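Local coordinates for Alr1010 protein (Nostoc, PDB 3URG), which probably binds calcium, as a cyanobacterial protein of the CcbP family, at residues Gly66-Lys71 with Ser118-Ile123; Lys81-Leu86 with Val100-Ile105; Thr59-Phe64 with Asp124-Thr129; Met21-Arg26 with Trp139-Tyr144. All blocks are in the same frame, centred on the assembly; numbering follows the deposited sequence.

Interaction 1: residues Gly66-Lys71 with Ser118-Ile123; sequences GKWKKK and SDIEAI
K67 and E121 clasp each other through paired backbone bonds, K67 N giving to E121 O at 2.8 Å and E121 N returning to K67 O. The pair is the hydrogen-bonded step of an antiparallel ladder that adds the short strand 120-122 to the margin of a five-stranded sheet. The K67 side chain illustrates how an aliphatic stem can be used along such a margin. Its CB stands 4.0 Å from E121 O. With CG beside the backbone N (chi1 -62°), that methylene lies 4.0 Å from I123 CD1, the isoleucine crossing the lysine at about a right angle. Farther out the chain runs alongside E121, both pointing the same way: K67 CD is 3.5 Å from E121 OE1 and CE comes to 3.2 Å. Bends at chi3 and chi4 then turn the amine aside, back near I123 CD1, and K67 NZ ends 4.6 Å from E121 OE1, beyond a salt bridge, where the opposite charges may still attract.

On the opposite face of the ladder W68 and I120 pack together, W68 CB on I120 CD1 at 3.6 Å, and G66, which has no side chain, avoids the clash that a CB would make with I120 CG2. Beyond the ladder, K69 N bonds to D119 O, which also lies at the edge of the W68 ring. D119 OD1 makes a long salt bridge with K71 NZ; OD2 accepts a hydrogen bond from a water that in turn accepts from W68 NE1 at 2.9 Å, in the plane of the indole.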
# COMPACT_ATOMS: atom_id res chain seq x y z
N GLY A 66 0.99 12.40 -1.99
CA GLY A 66 1.17 11.88 -0.65
C GLY A 66 2.45 12.36 -0.00
O GLY A 66 3.34 12.88 -0.68
N LYS A 67 2.51 12.21 1.32
CA LYS A 67 3.74 12.44 2.07
C LYS A 67 4.40 11.09 2.24
O LYS A 67 3.81 10.18 2.82
CB LYS A 67 3.43 13.01 3.45
CG LYS A 67 2.73 14.36 3.48
CD LYS A 67 2.67 14.88 4.91
CE LYS A 67 1.31 15.46 5.26
NZ LYS A 67 1.04 16.75 4.56
N TRP A 68 5.63 10.97 1.73
CA TRP A 68 6.39 9.74 1.85
C TRP A 68 7.45 9.86 2.93
O TRP A 68 8.30 10.75 2.90
CB TRP A 68 7.05 9.40 0.51
CG TRP A 68 7.96 8.20 0.52
CD1 TRP A 68 7.85 7.07 1.29
CD2 TRP A 68 9.11 8.00 -0.31
NE1 TRP A 68 8.87 6.19 0.99
CE2 TRP A 68 9.65 6.74 0.01
CE3 TRP A 68 9.73 8.78 -1.30
CZ2 TRP A 68 10.78 6.23 -0.63
CZ3 TRP A 68 10.85 8.27 -1.93
CH2 TRP A 68 11.37 7.02 -1.58
N LYS A 69 7.41 8.96 3.91
CA LYS A 69 8.46 8.92 4.91
C LYS A 69 9.60 8.07 4.39
O LYS A 69 9.56 6.84 4.48
CB LYS A 69 7.94 8.44 6.26
CG LYS A 69 7.50 9.61 7.12
CD LYS A 69 6.67 9.19 8.30
CE LYS A 69 6.32 10.39 9.17
NZ LYS A 69 5.46 9.99 10.33
N LYS A 70 10.59 8.74 3.82
CA LYS A 70 11.75 8.10 3.22
C LYS A 70 12.84 7.98 4.28
O LYS A 70 13.48 8.98 4.65
CB LYS A 70 12.22 8.88 2.00
CG LYS A 70 13.44 8.30 1.30
CD LYS A 70 13.76 9.07 0.02
CE LYS A 70 15.25 9.25 -0.18
NZ LYS A 70 15.97 7.98 -0.45
N LYS A 71 13.04 6.76 4.77
CA LYS A 71 13.92 6.53 5.93
C LYS A 71 15.36 6.19 5.53
O LYS A 71 15.59 5.47 4.55
CB LYS A 71 13.34 5.38 6.77
CG LYS A 71 11.92 5.60 7.26
CD LYS A 71 11.40 4.34 7.95
CE LYS A 71 9.96 4.52 8.40
NZ LYS A 71 9.40 3.29 9.01
N SER A 118 2.88 1.45 2.76
CA SER A 118 2.69 1.64 4.20
C SER A 118 3.43 2.87 4.73
O SER A 118 3.23 3.28 5.88
CB SER A 118 3.16 0.40 4.97
OG SER A 118 4.56 0.20 4.80
N ASP A 119 4.30 3.45 3.90
CA ASP A 119 5.04 4.68 4.25
C ASP A 119 4.46 5.94 3.60
O ASP A 119 5.07 7.02 3.66
CB ASP A 119 6.51 4.55 3.86
CG ASP A 119 7.28 3.64 4.80
OD1 ASP A 119 6.90 3.54 5.98
OD2 ASP A 119 8.29 3.04 4.35
N ILE A 120 3.29 5.81 2.99
CA ILE A 120 2.66 6.91 2.28
C ILE A 120 1.42 7.41 3.02
O ILE A 120 0.52 6.64 3.36
CB ILE A 120 2.19 6.49 0.87
CG1 ILE A 120 3.37 6.09 -0.00
CG2 ILE A 120 1.36 7.62 0.22
CD1 ILE A 120 4.35 7.21 -0.26
N GLU A 121 1.37 8.72 3.25
CA GLU A 121 0.18 9.34 3.82
C GLU A 121 -0.46 10.15 2.69
O GLU A 121 0.08 11.17 2.28
CB GLU A 121 0.58 10.24 4.99
CG GLU A 121 -0.58 10.69 5.86
CD GLU A 121 -0.15 11.67 6.95
OE1 GLU A 121 0.46 12.71 6.62
OE2 GLU A 121 -0.43 11.40 8.14
N ALA A 122 -1.59 9.67 2.18
CA ALA A 122 -2.25 10.30 1.04
C ALA A 122 -2.83 11.67 1.40
O ALA A 122 -3.29 11.89 2.51
CB ALA A 122 -3.34 9.41 0.51
N ILE A 123 -2.80 12.59 0.44
CA ILE A 123 -3.30 13.95 0.67
C ILE A 123 -4.58 14.23 -0.11
O ILE A 123 -4.60 14.17 -1.33
CB ILE A 123 -2.23 15.00 0.31
CG1 ILE A 123 -0.95 14.73 1.10
CG2 ILE A 123 -2.74 16.41 0.61
CD1 ILE A 123 0.21 15.56 0.65
O HOH W 1 9.15 3.36 1.65
O HOH W 2 11.37 4.51 3.98
O HOH W 3 9.55 1.54 6.35

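Interaction 2: residues Lys81-Leu86 with Val100-Ile105; sequences KTVEVL and VEVADI
L86 reaches over the neighbouring strand with its CD2 methyl, which presses on A103 CB at 3.5 Å, tighter than a usual carbon contact. The same methyl lies 3.3 Å from E101 OE1, while L86 CB rests near E101 CG, so the extended glutamate chain runs obliquely past the leucine. The unusual second torsion of L86 (chi2 17°) is consistent with this close fit. Its backbone joins in as well, L86 N bonding to E101 O at 2.8 Å.

E84 faces A103 as a hydrogen-bonded antiparallel pair: E84 N to A103 O at 2.9 Å and A103 N to E84 O at 2.8 Å. Its side chain extends until OE2 meets I105 CD1 at 3.4 Å, the two chains crossing near a right angle. At the far end D104 OD2 forms a salt bridge with K81 NZ, 2.8 Å away, the hydrogen bond within it weak.

On the reverse side, V83 CG2 packs against V102 CB at 3.5 Å. This twisted pair lies inside the sheet: strand 64-72 flanks 81-86, strand 111-116 flanks 100-104, and V102 reaches W68 on the one and Y113 on the other.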
# COMPACT_ATOMS: atom_id res chain seq x y z
N LYS A 81 9.08 13.34 2.15
CA LYS A 81 9.01 13.91 0.81
C LYS A 81 7.56 14.05 0.34
O LYS A 81 6.72 13.21 0.64
CB LYS A 81 9.76 13.02 -0.19
CG LYS A 81 11.25 13.33 -0.41
CD LYS A 81 11.78 12.55 -1.61
CE LYS A 81 12.83 13.35 -2.39
NZ LYS A 81 12.31 14.70 -2.82
N THR A 82 7.29 15.11 -0.42
CA THR A 82 5.96 15.30 -1.01
C THR A 82 6.00 14.90 -2.47
O THR A 82 6.70 15.52 -3.27
CB THR A 82 5.45 16.74 -0.85
OG1 THR A 82 5.15 16.98 0.53
CG2 THR A 82 4.18 16.95 -1.67
N VAL A 83 5.25 13.87 -2.82
CA VAL A 83 5.45 13.25 -4.12
C VAL A 83 4.14 12.98 -4.81
O VAL A 83 3.09 13.01 -4.18
CB VAL A 83 6.20 11.91 -3.98
CG1 VAL A 83 7.54 12.13 -3.29
CG2 VAL A 83 5.36 10.89 -3.20
N GLU A 84 4.20 12.72 -6.11
CA GLU A 84 3.05 12.15 -6.81
C GLU A 84 3.19 10.65 -6.79
O GLU A 84 4.25 10.11 -7.13
CB GLU A 84 2.99 12.63 -8.26
CG GLU A 84 2.46 14.03 -8.45
CD GLU A 84 2.32 14.39 -9.92
OE1 GLU A 84 1.80 13.56 -10.70
OE2 GLU A 84 2.72 15.51 -10.29
N VAL A 85 2.14 9.96 -6.36
CA VAL A 85 2.13 8.51 -6.42
C VAL A 85 1.59 8.11 -7.79
O VAL A 85 0.43 8.38 -8.10
CB VAL A 85 1.26 7.93 -5.31
CG1 VAL A 85 1.38 6.43 -5.30
CG2 VAL A 85 1.66 8.53 -3.97
N LEU A 86 2.44 7.49 -8.60
CA LEU A 86 2.17 7.27 -10.02
C LEU A 86 1.45 5.96 -10.33
O LEU A 86 0.75 5.85 -11.34
CB LEU A 86 3.49 7.31 -10.80
CG LEU A 86 4.05 8.67 -11.24
CD1 LEU A 86 3.45 9.85 -10.48
CD2 LEU A 86 5.56 8.66 -11.14
N VAL A 100 4.70 1.13 -4.34
CA VAL A 100 4.20 2.00 -5.37
C VAL A 100 5.35 2.82 -5.92
O VAL A 100 6.38 3.00 -5.26
CB VAL A 100 3.12 2.95 -4.85
CG1 VAL A 100 1.83 2.16 -4.49
CG2 VAL A 100 3.65 3.73 -3.64
N GLU A 101 5.18 3.32 -7.13
CA GLU A 101 6.15 4.23 -7.68
C GLU A 101 5.73 5.66 -7.42
O GLU A 101 4.57 6.01 -7.63
CB GLU A 101 6.26 4.03 -9.18
CG GLU A 101 6.66 5.30 -9.86
CD GLU A 101 6.90 5.08 -11.31
OE1 GLU A 101 7.30 6.03 -12.01
OE2 GLU A 101 6.69 3.93 -11.73
N VAL A 102 6.68 6.49 -6.99
CA VAL A 102 6.42 7.89 -6.64
C VAL A 102 7.43 8.81 -7.32
O VAL A 102 8.56 8.39 -7.58
CB VAL A 102 6.46 8.13 -5.11
CG1 VAL A 102 5.58 7.08 -4.39
CG2 VAL A 102 7.88 8.08 -4.58
N ALA A 103 7.04 10.04 -7.61
CA ALA A 103 7.94 10.98 -8.29
C ALA A 103 7.96 12.31 -7.57
O ALA A 103 6.92 12.81 -7.16
CB ALA A 103 7.52 11.18 -9.74
N ASP A 104 9.14 12.89 -7.39
CA ASP A 104 9.16 14.30 -7.02
C ASP A 104 9.44 15.11 -8.28
O ASP A 104 10.40 14.87 -9.00
CB ASP A 104 10.07 14.64 -5.83
CG ASP A 104 11.52 14.34 -6.08
OD1 ASP A 104 11.81 13.31 -6.70
OD2 ASP A 104 12.37 15.13 -5.62
N ILE A 105 8.54 16.04 -8.55
CA ILE A 105 8.52 16.75 -9.81
C ILE A 105 9.21 18.11 -9.68
O ILE A 105 9.21 18.91 -10.62
CB ILE A 105 7.07 16.92 -10.26
CG1 ILE A 105 6.30 17.70 -9.20
CG2 ILE A 105 6.43 15.56 -10.47
CD1 ILE A 105 4.89 18.01 -9.59

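Interaction 3: residues Thr59-Phe64 with Asp124-Thr129; sequences TLEFPF and DVDDDT. With NA (sodium ion), chain C.
T129 touches L60, E61 and F64, and its two branches do different work. The methyl comes down over one face of the F64 ring, a CH-pi contact in which T129 CG2 lies 4.2 Å from the ring centroid and 16° off its normal. L60 meets the same methyl crosswise, CD2 to CG2 at 3.9 Å. The hydroxyl, placed beside the threonine's own backbone N (chi1 -67°), is doubly engaged: OG1 accepts from E61 N at 2.9 Å and donates to the syn lone pair of D126 OD2 at 2.6 Å. That oxygen is also met by T129 N, from above the carboxylate plane. E61 CG touches D126 OD1 at 3.4 Å, and the bend at chi2 leads the glutamate carboxylate away, the two carboxylates turned steeply against each other. V125 CG1 packs obliquely on F64 CB at 3.6 Å.

A valine at T129 would probably leave E61 N without its acceptor and D126 OD2 with one donor fewer, weakening the tie between the 59-64 loop and the start of helix 127-141.

L60 is the first residue after helix 45-59, and its carbonyl O binds the sodium ion at 2.6 Å, together with D57 O and three waters. The arrangement thus joins a metal site of backbone carbonyls at one helix end to an aspartate N-cap, D126, at the start of helix 127-141.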
# COMPACT_ATOMS: atom_id res chain seq x y z
N THR A 59 -8.02 -0.18 -7.40
CA THR A 59 -8.83 0.64 -6.51
C THR A 59 -8.22 2.01 -6.19
O THR A 59 -8.93 2.99 -6.01
CB THR A 59 -9.12 -0.13 -5.22
OG1 THR A 59 -9.54 -1.46 -5.55
CG2 THR A 59 -10.21 0.57 -4.37
N LEU A 60 -6.89 2.08 -6.10
CA LEU A 60 -6.22 3.36 -5.89
C LEU A 60 -6.40 4.19 -7.15
O LEU A 60 -6.23 3.69 -8.23
CB LEU A 60 -4.73 3.14 -5.62
CG LEU A 60 -4.37 2.31 -4.39
CD1 LEU A 60 -2.85 2.07 -4.30
CD2 LEU A 60 -4.89 2.99 -3.12
N GLU A 61 -6.75 5.46 -7.03
CA GLU A 61 -6.89 6.29 -8.23
C GLU A 61 -5.63 7.09 -8.54
O GLU A 61 -5.42 8.14 -7.96
CB GLU A 61 -8.10 7.22 -8.11
CG GLU A 61 -9.43 6.50 -8.31
CD GLU A 61 -9.54 5.85 -9.69
OE1 GLU A 61 -9.11 6.48 -10.68
OE2 GLU A 61 -10.06 4.72 -9.78
N PHE A 62 -4.79 6.59 -9.45
CA PHE A 62 -3.54 7.27 -9.78
C PHE A 62 -3.74 8.36 -10.84
O PHE A 62 -4.57 8.22 -11.73
CB PHE A 62 -2.51 6.27 -10.31
CG PHE A 62 -2.24 5.12 -9.38
CD1 PHE A 62 -1.57 5.31 -8.19
CD2 PHE A 62 -2.62 3.84 -9.74
CE1 PHE A 62 -1.30 4.24 -7.34
CE2 PHE A 62 -2.36 2.76 -8.89
CZ PHE A 62 -1.71 2.97 -7.70
N PRO A 63 -2.96 9.45 -10.77
CA PRO A 63 -1.95 9.69 -9.74
C PRO A 63 -2.57 10.44 -8.59
O PRO A 63 -3.60 11.06 -8.76
CB PRO A 63 -0.94 10.61 -10.45
CG PRO A 63 -1.67 11.14 -11.70
CD PRO A 63 -3.05 10.58 -11.71
N PHE A 64 -1.96 10.38 -7.42
CA PHE A 64 -2.43 11.19 -6.31
C PHE A 64 -1.22 11.67 -5.52
O PHE A 64 -0.11 11.17 -5.71
CB PHE A 64 -3.44 10.43 -5.42
CG PHE A 64 -2.88 9.19 -4.75
CD1 PHE A 64 -2.26 9.27 -3.51
CD2 PHE A 64 -3.02 7.94 -5.34
CE1 PHE A 64 -1.76 8.13 -2.89
CE2 PHE A 64 -2.52 6.80 -4.73
CZ PHE A 64 -1.89 6.90 -3.50
N ASP A 124 -5.66 14.51 0.63
CA ASP A 124 -6.96 14.83 0.05
C ASP A 124 -7.41 13.94 -1.11
O ASP A 124 -7.90 14.45 -2.12
CB ASP A 124 -6.99 16.28 -0.43
CG ASP A 124 -7.30 17.24 0.69
OD1 ASP A 124 -6.55 17.24 1.69
OD2 ASP A 124 -8.29 18.00 0.56
N VAL A 125 -7.27 12.63 -0.96
CA VAL A 125 -7.70 11.72 -2.02
C VAL A 125 -9.18 11.36 -1.95
O VAL A 125 -9.84 11.59 -0.93
CB VAL A 125 -6.87 10.43 -2.03
CG1 VAL A 125 -5.44 10.73 -2.42
CG2 VAL A 125 -6.94 9.75 -0.67
N ASP A 126 -9.70 10.78 -3.03
CA ASP A 126 -11.11 10.38 -3.07
C ASP A 126 -11.35 9.21 -2.13
O ASP A 126 -10.41 8.52 -1.72
CB ASP A 126 -11.56 10.03 -4.48
CG ASP A 126 -10.87 8.79 -5.03
OD1 ASP A 126 -11.34 8.24 -6.05
OD2 ASP A 126 -9.86 8.37 -4.44
N ASP A 127 -12.62 8.97 -1.81
CA ASP A 127 -12.99 7.98 -0.81
C ASP A 127 -12.46 6.58 -1.08
O ASP A 127 -12.01 5.90 -0.16
CB ASP A 127 -14.50 7.94 -0.65
CG ASP A 127 -15.05 9.18 0.01
OD1 ASP A 127 -14.23 9.93 0.61
OD2 ASP A 127 -16.28 9.40 -0.06
N ASP A 128 -12.53 6.14 -2.33
CA ASP A 128 -12.13 4.77 -2.65
C ASP A 128 -10.63 4.56 -2.49
O ASP A 128 -10.18 3.48 -2.09
CB ASP A 128 -12.59 4.39 -4.06
CG ASP A 128 -14.11 4.33 -4.18
OD1 ASP A 128 -14.77 4.11 -3.14
OD2 ASP A 128 -14.63 4.52 -5.30
N THR A 129 -9.84 5.58 -2.79
CA THR A 129 -8.39 5.47 -2.67
C THR A 129 -8.04 5.37 -1.20
O THR A 129 -7.27 4.50 -0.77
CB THR A 129 -7.67 6.70 -3.30
OG1 THR A 129 -7.88 6.70 -4.72
CG2 THR A 129 -6.18 6.67 -3.04
NA NA C . -5.75 2.49 -10.46
O HOH W 4 -5.64 4.88 -11.82
O HOH W 5 -8.27 2.09 -11.48
O HOH W 6 -4.00 1.48 -12.48

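Interaction 4: residues Met21-Arg26 with Trp139-Tyr144; sequences MASVER and WLARGY
R142 is sandwiched at its guanidinium by A22 CB over one face and R26 CG over the opposite one, the latter 3.4 Å from R142 NH2. Within the plane of the group, NH1 gives a nearly straight bond to V24 O at 3.0 Å, itself in the carbonyl plane. The arginine starts away from the N-terminal loop and curls back: the bend at chi2 (-72°) lays CD against V24 CG2 at 3.9 Å, and that at chi3 (-62°) turns the guanidinium toward V24 O.

A second grip lies one residue earlier, where S23 N bonds to A141 O at 2.9 Å and V24 CG2 packs on A141 CB. A141 belongs to the last turn of helix 127-141, which closes in a Schellman motif: G143 takes a positive phi, and G143 N and Y144 N bond back to L140 O and W139 O. A CB on G143 would run into M21 O, which instead approaches the glycine CA at 3.6 Å.

With a leucine in place of R142, V24 O would probably lose its donor and the loop would be likely to shift more freely against the helix end.

The guanidinium is steadied at its edge by Y144, whose OH, near the plane of the group, accepts from R142 NE at 3.1 Å. That hydroxyl is bonded in turn to E31 of helix 28-39, and the tyrosine ring lays one face beneath R142 CB, 3.4 Å from its plane.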
# COMPACT_ATOMS: atom_id res chain seq x y z
N MET A 21 1.49 -10.80 16.00
CA MET A 21 0.19 -10.55 16.61
C MET A 21 -0.50 -9.35 16.00
O MET A 21 0.04 -8.70 15.09
CB MET A 21 0.37 -10.28 18.10
CG MET A 21 1.07 -8.96 18.37
SD MET A 21 1.65 -8.83 20.07
CE MET A 21 0.11 -8.55 20.94
N ALA A 22 -1.68 -9.04 16.53
CA ALA A 22 -2.50 -7.93 16.04
C ALA A 22 -2.44 -6.71 16.96
O ALA A 22 -2.49 -6.85 18.18
CB ALA A 22 -3.95 -8.38 15.85
N SER A 23 -2.36 -5.52 16.37
CA SER A 23 -2.32 -4.28 17.16
C SER A 23 -3.65 -3.55 17.13
O SER A 23 -3.85 -2.57 17.84
CB SER A 23 -1.19 -3.36 16.69
OG SER A 23 -1.53 -2.69 15.48
N VAL A 24 -4.57 -4.03 16.29
CA VAL A 24 -5.92 -3.48 16.25
C VAL A 24 -6.95 -4.61 16.31
O VAL A 24 -6.66 -5.75 15.95
CB VAL A 24 -6.16 -2.62 15.00
CG1 VAL A 24 -5.08 -1.55 14.88
CG2 VAL A 24 -6.20 -3.48 13.75
N GLU A 25 -8.16 -4.28 16.77
CA GLU A 25 -9.22 -5.27 16.83
C GLU A 25 -9.76 -5.54 15.44
O GLU A 25 -9.59 -4.72 14.53
CB GLU A 25 -10.35 -4.78 17.74
CG GLU A 25 -9.96 -4.65 19.21
CD GLU A 25 -9.76 -5.99 19.90
OE1 GLU A 25 -10.29 -6.17 21.01
OE2 GLU A 25 -9.08 -6.87 19.32
N ARG A 26 -10.41 -6.68 15.27
CA ARG A 26 -11.05 -6.99 14.00
C ARG A 26 -11.99 -5.86 13.58
O ARG A 26 -12.70 -5.29 14.42
CB ARG A 26 -11.82 -8.31 14.10
CG ARG A 26 -10.95 -9.54 13.91
CD ARG A 26 -11.77 -10.82 14.04
NE ARG A 26 -12.72 -10.99 12.95
CZ ARG A 26 -12.49 -11.72 11.86
NH1 ARG A 26 -11.32 -12.34 11.73
NH2 ARG A 26 -13.41 -11.83 10.91
N TRP A 139 -4.69 -4.64 7.22
CA TRP A 139 -4.11 -5.97 7.03
C TRP A 139 -2.77 -6.11 7.77
O TRP A 139 -2.53 -7.11 8.46
CB TRP A 139 -3.96 -6.21 5.51
CG TRP A 139 -3.17 -7.42 5.08
CD1 TRP A 139 -1.82 -7.50 4.91
CD2 TRP A 139 -3.69 -8.70 4.69
NE1 TRP A 139 -1.46 -8.75 4.47
CE2 TRP A 139 -2.60 -9.50 4.32
CE3 TRP A 139 -4.98 -9.25 4.63
CZ2 TRP A 139 -2.75 -10.83 3.90
CZ3 TRP A 139 -5.12 -10.56 4.21
CH2 TRP A 139 -4.02 -11.33 3.86
N LEU A 140 -1.92 -5.10 7.65
CA LEU A 140 -0.60 -5.14 8.28
C LEU A 140 -0.73 -5.04 9.80
O LEU A 140 -0.10 -5.79 10.54
CB LEU A 140 0.27 -3.99 7.76
CG LEU A 140 0.67 -4.14 6.29
CD1 LEU A 140 1.38 -2.90 5.78
CD2 LEU A 140 1.55 -5.37 6.12
N ALA A 141 -1.56 -4.11 10.25
CA ALA A 141 -1.83 -3.93 11.67
C ALA A 141 -2.32 -5.23 12.32
O ALA A 141 -2.03 -5.50 13.49
CB ALA A 141 -2.84 -2.82 11.87
N ARG A 142 -3.07 -6.03 11.57
CA ARG A 142 -3.61 -7.25 12.14
C ARG A 142 -2.53 -8.32 12.21
O ARG A 142 -2.71 -9.37 12.85
CB ARG A 142 -4.83 -7.76 11.33
CG ARG A 142 -6.11 -6.97 11.56
CD ARG A 142 -6.70 -7.26 12.94
NE ARG A 142 -7.07 -8.66 13.06
CZ ARG A 142 -7.41 -9.25 14.20
NH1 ARG A 142 -7.43 -8.54 15.33
NH2 ARG A 142 -7.71 -10.54 14.21
N GLY A 143 -1.40 -8.07 11.57
CA GLY A 143 -0.33 -9.04 11.57
C GLY A 143 -0.49 -10.09 10.49
O GLY A 143 0.18 -11.12 10.51
N TYR A 144 -1.38 -9.84 9.54
CA TYR A 144 -1.57 -10.79 8.45
C TYR A 144 -0.38 -10.74 7.50
O TYR A 144 0.21 -9.68 7.30
CB TYR A 144 -2.85 -10.49 7.65
CG TYR A 144 -4.13 -10.51 8.48
CD1 TYR A 144 -4.23 -11.30 9.62
CD2 TYR A 144 -5.24 -9.76 8.10
CE1 TYR A 144 -5.39 -11.32 10.37
CE2 TYR A 144 -6.40 -9.77 8.85
CZ TYR A 144 -6.47 -10.56 9.99
OH TYR A 144 -7.62 -10.58 10.74

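Interactions 1 and 2 are two strand pairings of one sheet, linked through the neighbouring strands 64-72 and 77-86, their centres 9 Å apart; W68 N meets K81 O at 2.7 Å, a probable hydrogen bond. Interaction 3 adjoins both: F64 CE1 touches A122 CB at 4.0 Å, and F64 O probably accepts from V85 N. It is also the contact that holds the sodium ion, about 10 Å from the V85 side chain of interaction 2; the bound 5-mercapto-2-nitro-benzoic acid lies about 12 Å from the side chain of V100. Interaction 4 shares helix 127-141 with interaction 3 but uses its other end, centres 23 Å apart, and meets interaction 1 through S118 CB and L140 CD1.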